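Local structure of tyrosine recombinase XerH (Helicobacter pylori, 5JK0) at residues K224-L236 and Y244-L258. The protein cuts and rejoins DNA as a site-specific tyrosine recombinase that takes part in chromosome segregation. Sequence-based numbering, arbitrary orientation.
Sequences KDFTLENGCYTIL and YRAVMLKAFHIESLL
Leu-249 O receives the backbone N-H of Tyr-233 at 2.7 Å, and the CA-H of Cys-232 also leans on it, 3.6 Å from CA to O. Leu-249 N returns a bond to Tyr-233 O, so the two residues form a hydrogen-bonded antiparallel pair. Two residues further along, Ile-235 and Val-247 repeat the exchange; here Ile-235 N approaches Val-247 O almost head-on, with a C=O...N angle of 166°. At the turn end a fifth bond, from Ala-251 N to Gly-231 O, comes from well above the carbonyl plane.

Tyr-233 buries more surface against the other segment than any other residue of the contact. With CG anti to its carbonyl carbon (chi1 -75°), it reaches past the end of strand 244-250 toward the start of the next helix. Leu-228 CD1 sits over the centre of one face, 3.9 Å above the plane, and itself touches Ala-251 CB. CE2 packs against that same CB and against Ile-254 CG1, while OH meets Glu-255 CG at 3.6 Å and Leu-258 CD2 a little further off. Further along the same face of the sheet, Val-247 CG2 touches Ile-235 CB at 3.7 Å.

On the opposite face, the Met-248 chain bends at chi3 (65°) and brings CE to 3.6 Å from Cys-232 SG. Leu-236 spans two neighbours, CD2 on Ala-246 CB and CB on Tyr-244 CD2.

This hairpin of strands 232-238 and 244-250 belongs to the three-stranded antiparallel sheet of the recombinase catalytic domain. Arg-245, salt-bridged to Glu-217, lies close to Arg-313, a predicted active-site residue. Leu-353 of the second subunit packs on Met-248, while Leu-249, Ile-254 and Leu-258 rest against helix 198-211.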
loop_
_atom_site.group_PDB
_atom_site.type_symbol
_atom_site.label_atom_id
_atom_site.label_comp_id
_atom_site.label_asym_id
_atom_site.label_seq_id
_atom_site.Cartn_x
_atom_site.Cartn_y
_atom_site.Cartn_z
ATOM N N LYS D 224 41.234 18.834 -16.736
ATOM C CA LYS D 224 41.163 20.189 -16.196
ATOM C C LYS D 224 40.299 20.280 -14.937
ATOM O O LYS D 224 40.332 21.286 -14.228
ATOM C CB LYS D 224 40.630 21.156 -17.256
ATOM C CG LYS D 224 39.209 20.862 -17.706
ATOM C CD LYS D 224 38.707 21.911 -18.683
ATOM C CE LYS D 224 37.269 21.636 -19.094
ATOM N NZ LYS D 224 36.750 22.674 -20.026
ATOM N N ASP D 225 39.529 19.231 -14.660
ATOM C CA ASP D 225 38.638 19.223 -13.504
ATOM C C ASP D 225 39.299 18.606 -12.273
ATOM O O ASP D 225 38.635 18.345 -11.269
ATOM C CB ASP D 225 37.346 18.475 -13.836
ATOM C CG ASP D 225 36.521 19.181 -14.894
ATOM O OD1 ASP D 225 36.613 20.423 -14.991
ATOM O OD2 ASP D 225 35.780 18.496 -15.630
ATOM N N PHE D 226 40.605 18.376 -12.357
ATOM C CA PHE D 226 41.368 17.842 -11.234
ATOM C C PHE D 226 42.226 18.922 -10.583
ATOM O O PHE D 226 43.016 19.584 -11.255
ATOM C CB PHE D 226 42.259 16.682 -11.689
ATOM C CG PHE D 226 41.532 15.376 -11.832
ATOM C CD1 PHE D 226 40.756 15.116 -12.949
ATOM C CD2 PHE D 226 41.637 14.401 -10.854
ATOM C CE1 PHE D 226 40.093 13.910 -13.084
ATOM C CE2 PHE D 226 40.978 13.195 -10.982
ATOM C CZ PHE D 226 40.204 12.948 -12.098
ATOM N N THR D 227 42.065 19.099 -9.275
ATOM C CA THR D 227 42.886 20.041 -8.521
ATOM C C THR D 227 43.452 19.379 -7.270
ATOM O O THR D 227 42.742 18.670 -6.558
ATOM C CB THR D 227 42.091 21.298 -8.110
ATOM O OG1 THR D 227 40.951 20.913 -7.332
ATOM C CG2 THR D 227 41.629 22.069 -9.338
ATOM N N LEU D 228 44.733 19.614 -7.007
ATOM C CA LEU D 228 45.397 19.024 -5.850
ATOM C C LEU D 228 45.829 20.088 -4.849
ATOM O O LEU D 228 46.544 21.029 -5.196
ATOM C CB LEU D 228 46.607 18.199 -6.292
ATOM C CG LEU D 228 47.448 17.572 -5.178
ATOM C CD1 LEU D 228 46.601 16.661 -4.304
ATOM C CD2 LEU D 228 48.630 16.812 -5.763
ATOM N N GLU D 229 45.390 19.931 -3.604
ATOM C CA GLU D 229 45.744 20.860 -2.538
ATOM C C GLU D 229 45.621 20.192 -1.172
ATOM O O GLU D 229 44.678 19.438 -0.926
ATOM C CB GLU D 229 44.861 22.108 -2.596
ATOM N N ASN D 230 46.581 20.477 -0.295
ATOM C CA ASN D 230 46.623 19.908 1.050
ATOM C C ASN D 230 46.600 18.381 1.044
ATOM O O ASN D 230 46.003 17.755 1.920
ATOM C CB ASN D 230 45.462 20.442 1.894
ATOM N N GLY D 231 47.254 17.790 0.047
ATOM C CA GLY D 231 47.342 16.346 -0.067
ATOM C C GLY D 231 46.005 15.678 -0.331
ATOM O O GLY D 231 45.768 14.554 0.110
ATOM N N CYS D 232 45.130 16.369 -1.053
ATOM C CA CYS D 232 43.811 15.832 -1.365
ATOM C C CYS D 232 43.270 16.414 -2.667
ATOM O O CYS D 232 43.344 17.622 -2.896
ATOM C CB CYS D 232 42.836 16.109 -0.219
ATOM S SG CYS D 232 41.217 15.335 -0.415
ATOM N N TYR D 233 42.728 15.547 -3.515
ATOM C CA TYR D 233 42.182 15.970 -4.801
ATOM C C TYR D 233 40.739 16.448 -4.689
ATOM O O TYR D 233 39.946 15.900 -3.925
ATOM C CB TYR D 233 42.257 14.830 -5.821
ATOM C CG TYR D 233 43.640 14.564 -6.369
ATOM C CD1 TYR D 233 44.193 15.389 -7.340
ATOM C CD2 TYR D 233 44.386 13.479 -5.927
ATOM C CE1 TYR D 233 45.457 15.147 -7.848
ATOM C CE2 TYR D 233 45.649 13.228 -6.431
ATOM C CZ TYR D 233 46.179 14.065 -7.390
ATOM O OH TYR D 233 47.437 13.818 -7.892
ATOM N N THR D 234 40.409 17.478 -5.461
ATOM C CA THR D 234 39.028 17.920 -5.603
ATOM C C THR D 234 38.586 17.707 -7.046
ATOM O O THR D 234 39.035 18.407 -7.953
ATOM C CB THR D 234 38.851 19.399 -5.216
ATOM O OG1 THR D 234 39.133 19.566 -3.821
ATOM C CG2 THR D 234 37.427 19.853 -5.494
ATOM N N ILE D 235 37.713 16.727 -7.253
ATOM C CA ILE D 235 37.285 16.357 -8.596
ATOM C C ILE D 235 35.907 16.920 -8.922
ATOM O O ILE D 235 34.927 16.629 -8.236
ATOM C CB ILE D 235 37.254 14.828 -8.770
ATOM C CG1 ILE D 235 38.587 14.217 -8.332
ATOM C CG2 ILE D 235 36.933 14.461 -10.211
ATOM C CD1 ILE D 235 38.601 12.706 -8.359
ATOM N N LEU D 236 35.841 17.730 -9.974
ATOM C CA LEU D 236 34.581 18.319 -10.410
ATOM C C LEU D 236 33.908 17.457 -11.471
ATOM O O LEU D 236 34.540 17.046 -12.444
ATOM C CB LEU D 236 34.805 19.733 -10.944
ATOM C CG LEU D 236 35.290 20.767 -9.927
ATOM C CD1 LEU D 236 35.506 22.118 -10.595
ATOM C CD2 LEU D 236 34.307 20.888 -8.773
ATOM N N TYR D 244 27.868 21.698 -11.768
ATOM C CA TYR D 244 28.963 20.802 -11.413
ATOM C C TYR D 244 28.873 20.396 -9.947
ATOM O O TYR D 244 28.594 21.227 -9.084
ATOM C CB TYR D 244 30.317 21.464 -11.682
ATOM C CG TYR D 244 30.802 21.369 -13.113
ATOM C CD1 TYR D 244 30.266 22.180 -14.106
ATOM C CD2 TYR D 244 31.812 20.483 -13.466
ATOM C CE1 TYR D 244 30.714 22.101 -15.413
ATOM C CE2 TYR D 244 32.267 20.398 -14.770
ATOM C CZ TYR D 244 31.713 21.208 -15.738
ATOM O OH TYR D 244 32.163 21.126 -17.037
ATOM N N ARG D 245 29.105 19.120 -9.666
ATOM C CA ARG D 245 29.180 18.655 -8.286
ATOM C C ARG D 245 30.610 18.231 -7.973
ATOM O O ARG D 245 31.370 17.868 -8.872
ATOM C CB ARG D 245 28.200 17.504 -8.035
ATOM C CG ARG D 245 28.685 16.132 -8.481
ATOM C CD ARG D 245 27.645 15.069 -8.154
ATOM N NE ARG D 245 28.137 13.714 -8.381
ATOM C CZ ARG D 245 28.660 12.939 -7.436
ATOM N NH1 ARG D 245 28.762 13.385 -6.192
ATOM N NH2 ARG D 245 29.080 11.717 -7.731
ATOM N N ALA D 246 30.978 18.282 -6.698
ATOM C CA ALA D 246 32.358 18.032 -6.308
ATOM C C ALA D 246 32.499 16.832 -5.379
ATOM O O ALA D 246 31.638 16.573 -4.538
ATOM C CB ALA D 246 32.946 19.271 -5.649
ATOM N N VAL D 247 33.595 16.101 -5.550
ATOM C CA VAL D 247 33.956 15.018 -4.648
ATOM C C VAL D 247 35.417 15.173 -4.243
ATOM O O VAL D 247 36.222 15.728 -4.994
ATOM C CB VAL D 247 33.735 13.630 -5.289
ATOM C CG1 VAL D 247 32.253 13.378 -5.523
ATOM C CG2 VAL D 247 34.518 13.508 -6.588
ATOM N N MET D 248 35.757 14.697 -3.051
ATOM C CA MET D 248 37.129 14.785 -2.573
ATOM C C MET D 248 37.736 13.399 -2.390
ATOM O O MET D 248 37.038 12.440 -2.065
ATOM C CB MET D 248 37.196 15.572 -1.264
ATOM C CG MET D 248 36.789 17.031 -1.403
ATOM S SD MET D 248 36.991 17.971 0.122
ATOM C CE MET D 248 38.767 17.904 0.333
ATOM N N LEU D 249 39.043 13.306 -2.607
ATOM C CA LEU D 249 39.755 12.038 -2.525
ATOM C C LEU D 249 41.206 12.265 -2.113
ATOM O O LEU D 249 41.896 13.106 -2.690
ATOM C CB LEU D 249 39.686 11.302 -3.865
ATOM C CG LEU D 249 40.577 10.073 -4.058
ATOM C CD1 LEU D 249 40.347 9.054 -2.957
ATOM C CD2 LEU D 249 40.329 9.450 -5.423
ATOM N N LYS D 250 41.657 11.518 -1.108
ATOM C CA LYS D 250 43.031 11.624 -0.630
ATOM C C LYS D 250 44.025 11.318 -1.747
ATOM O O LYS D 250 43.837 10.380 -2.521
ATOM C CB LYS D 250 43.260 10.690 0.560
ATOM C CG LYS D 250 42.530 11.117 1.824
ATOM C CD LYS D 250 42.890 10.229 3.005
ATOM C CE LYS D 250 42.283 10.757 4.295
ATOM N NZ LYS D 250 42.653 9.918 5.468
ATOM N N ALA D 251 45.081 12.122 -1.819
ATOM C CA ALA D 251 46.015 12.087 -2.940
ATOM C C ALA D 251 46.754 10.759 -3.082
ATOM O O ALA D 251 46.895 10.244 -4.191
ATOM C CB ALA D 251 47.017 13.225 -2.811
ATOM N N PHE D 252 47.213 10.201 -1.966
ATOM C CA PHE D 252 48.075 9.019 -1.998
ATOM C C PHE D 252 47.383 7.774 -2.557
ATOM O O PHE D 252 48.032 6.759 -2.808
ATOM C CB PHE D 252 48.615 8.721 -0.596
ATOM C CG PHE D 252 47.580 8.194 0.358
ATOM C CD1 PHE D 252 46.735 9.058 1.033
ATOM C CD2 PHE D 252 47.459 6.832 0.586
ATOM C CE1 PHE D 252 45.785 8.574 1.911
ATOM C CE2 PHE D 252 46.510 6.343 1.463
ATOM C CZ PHE D 252 45.673 7.216 2.127
ATOM N N HIS D 253 46.070 7.853 -2.750
ATOM C CA HIS D 253 45.304 6.725 -3.266
ATOM C C HIS D 253 45.473 6.538 -4.774
ATOM O O HIS D 253 45.398 5.416 -5.273
ATOM C CB HIS D 253 43.819 6.895 -2.933
ATOM C CG HIS D 253 43.465 6.513 -1.529
ATOM N ND1 HIS D 253 42.405 7.076 -0.849
ATOM C CD2 HIS D 253 44.021 5.616 -0.682
ATOM C CE1 HIS D 253 42.330 6.547 0.359
ATOM N NE2 HIS D 253 43.297 5.657 0.487
ATOM N N ILE D 254 45.693 7.632 -5.500
ATOM C CA ILE D 254 45.752 7.572 -6.960
ATOM C C ILE D 254 46.895 8.379 -7.576
ATOM O O ILE D 254 47.064 8.379 -8.795
ATOM C CB ILE D 254 44.437 8.077 -7.597
ATOM C CG1 ILE D 254 44.147 9.510 -7.145
ATOM C CG2 ILE D 254 43.276 7.149 -7.261
ATOM C CD1 ILE D 254 42.981 10.152 -7.861
ATOM N N GLU D 255 47.673 9.064 -6.742
ATOM C CA GLU D 255 48.710 9.968 -7.237
ATOM C C GLU D 255 49.776 9.237 -8.050
ATOM O O GLU D 255 50.324 9.788 -9.005
ATOM C CB GLU D 255 49.364 10.717 -6.073
ATOM C CG GLU D 255 50.206 11.909 -6.497
ATOM C CD GLU D 255 50.639 12.765 -5.322
ATOM O OE1 GLU D 255 50.410 12.349 -4.166
ATOM O OE2 GLU D 255 51.205 13.855 -5.554
ATOM N N SER D 256 50.064 7.995 -7.674
ATOM C CA SER D 256 51.042 7.191 -8.397
ATOM C C SER D 256 50.486 6.728 -9.740
ATOM O O SER D 256 51.166 6.803 -10.764
ATOM C CB SER D 256 51.469 5.983 -7.562
ATOM O OG SER D 256 52.411 5.188 -8.262
ATOM N N LEU D 257 49.246 6.251 -9.726
ATOM C CA LEU D 257 48.595 5.757 -10.934
ATOM C C LEU D 257 48.328 6.875 -11.937
ATOM O O LEU D 257 48.537 6.703 -13.139
ATOM C CB LEU D 257 47.283 5.052 -10.585
ATOM C CG LEU D 257 47.391 3.646 -9.994
ATOM C CD1 LEU D 257 46.026 3.146 -9.555
ATOM C CD2 LEU D 257 48.009 2.699 -11.008
ATOM N N LEU D 258 47.861 8.015 -11.436
ATOM C CA LEU D 258 47.515 9.145 -12.290
ATOM C C LEU D 258 48.725 9.652 -13.068
ATOM O O LEU D 258 48.623 9.969 -14.251
ATOM C CB LEU D 258 46.911 10.279 -11.458
ATOM C CG LEU D 258 46.450 11.516 -12.230
ATOM C CD1 LEU D 258 45.386 11.146 -13.251
ATOM C CD2 LEU D 258 45.935 12.583 -11.276
#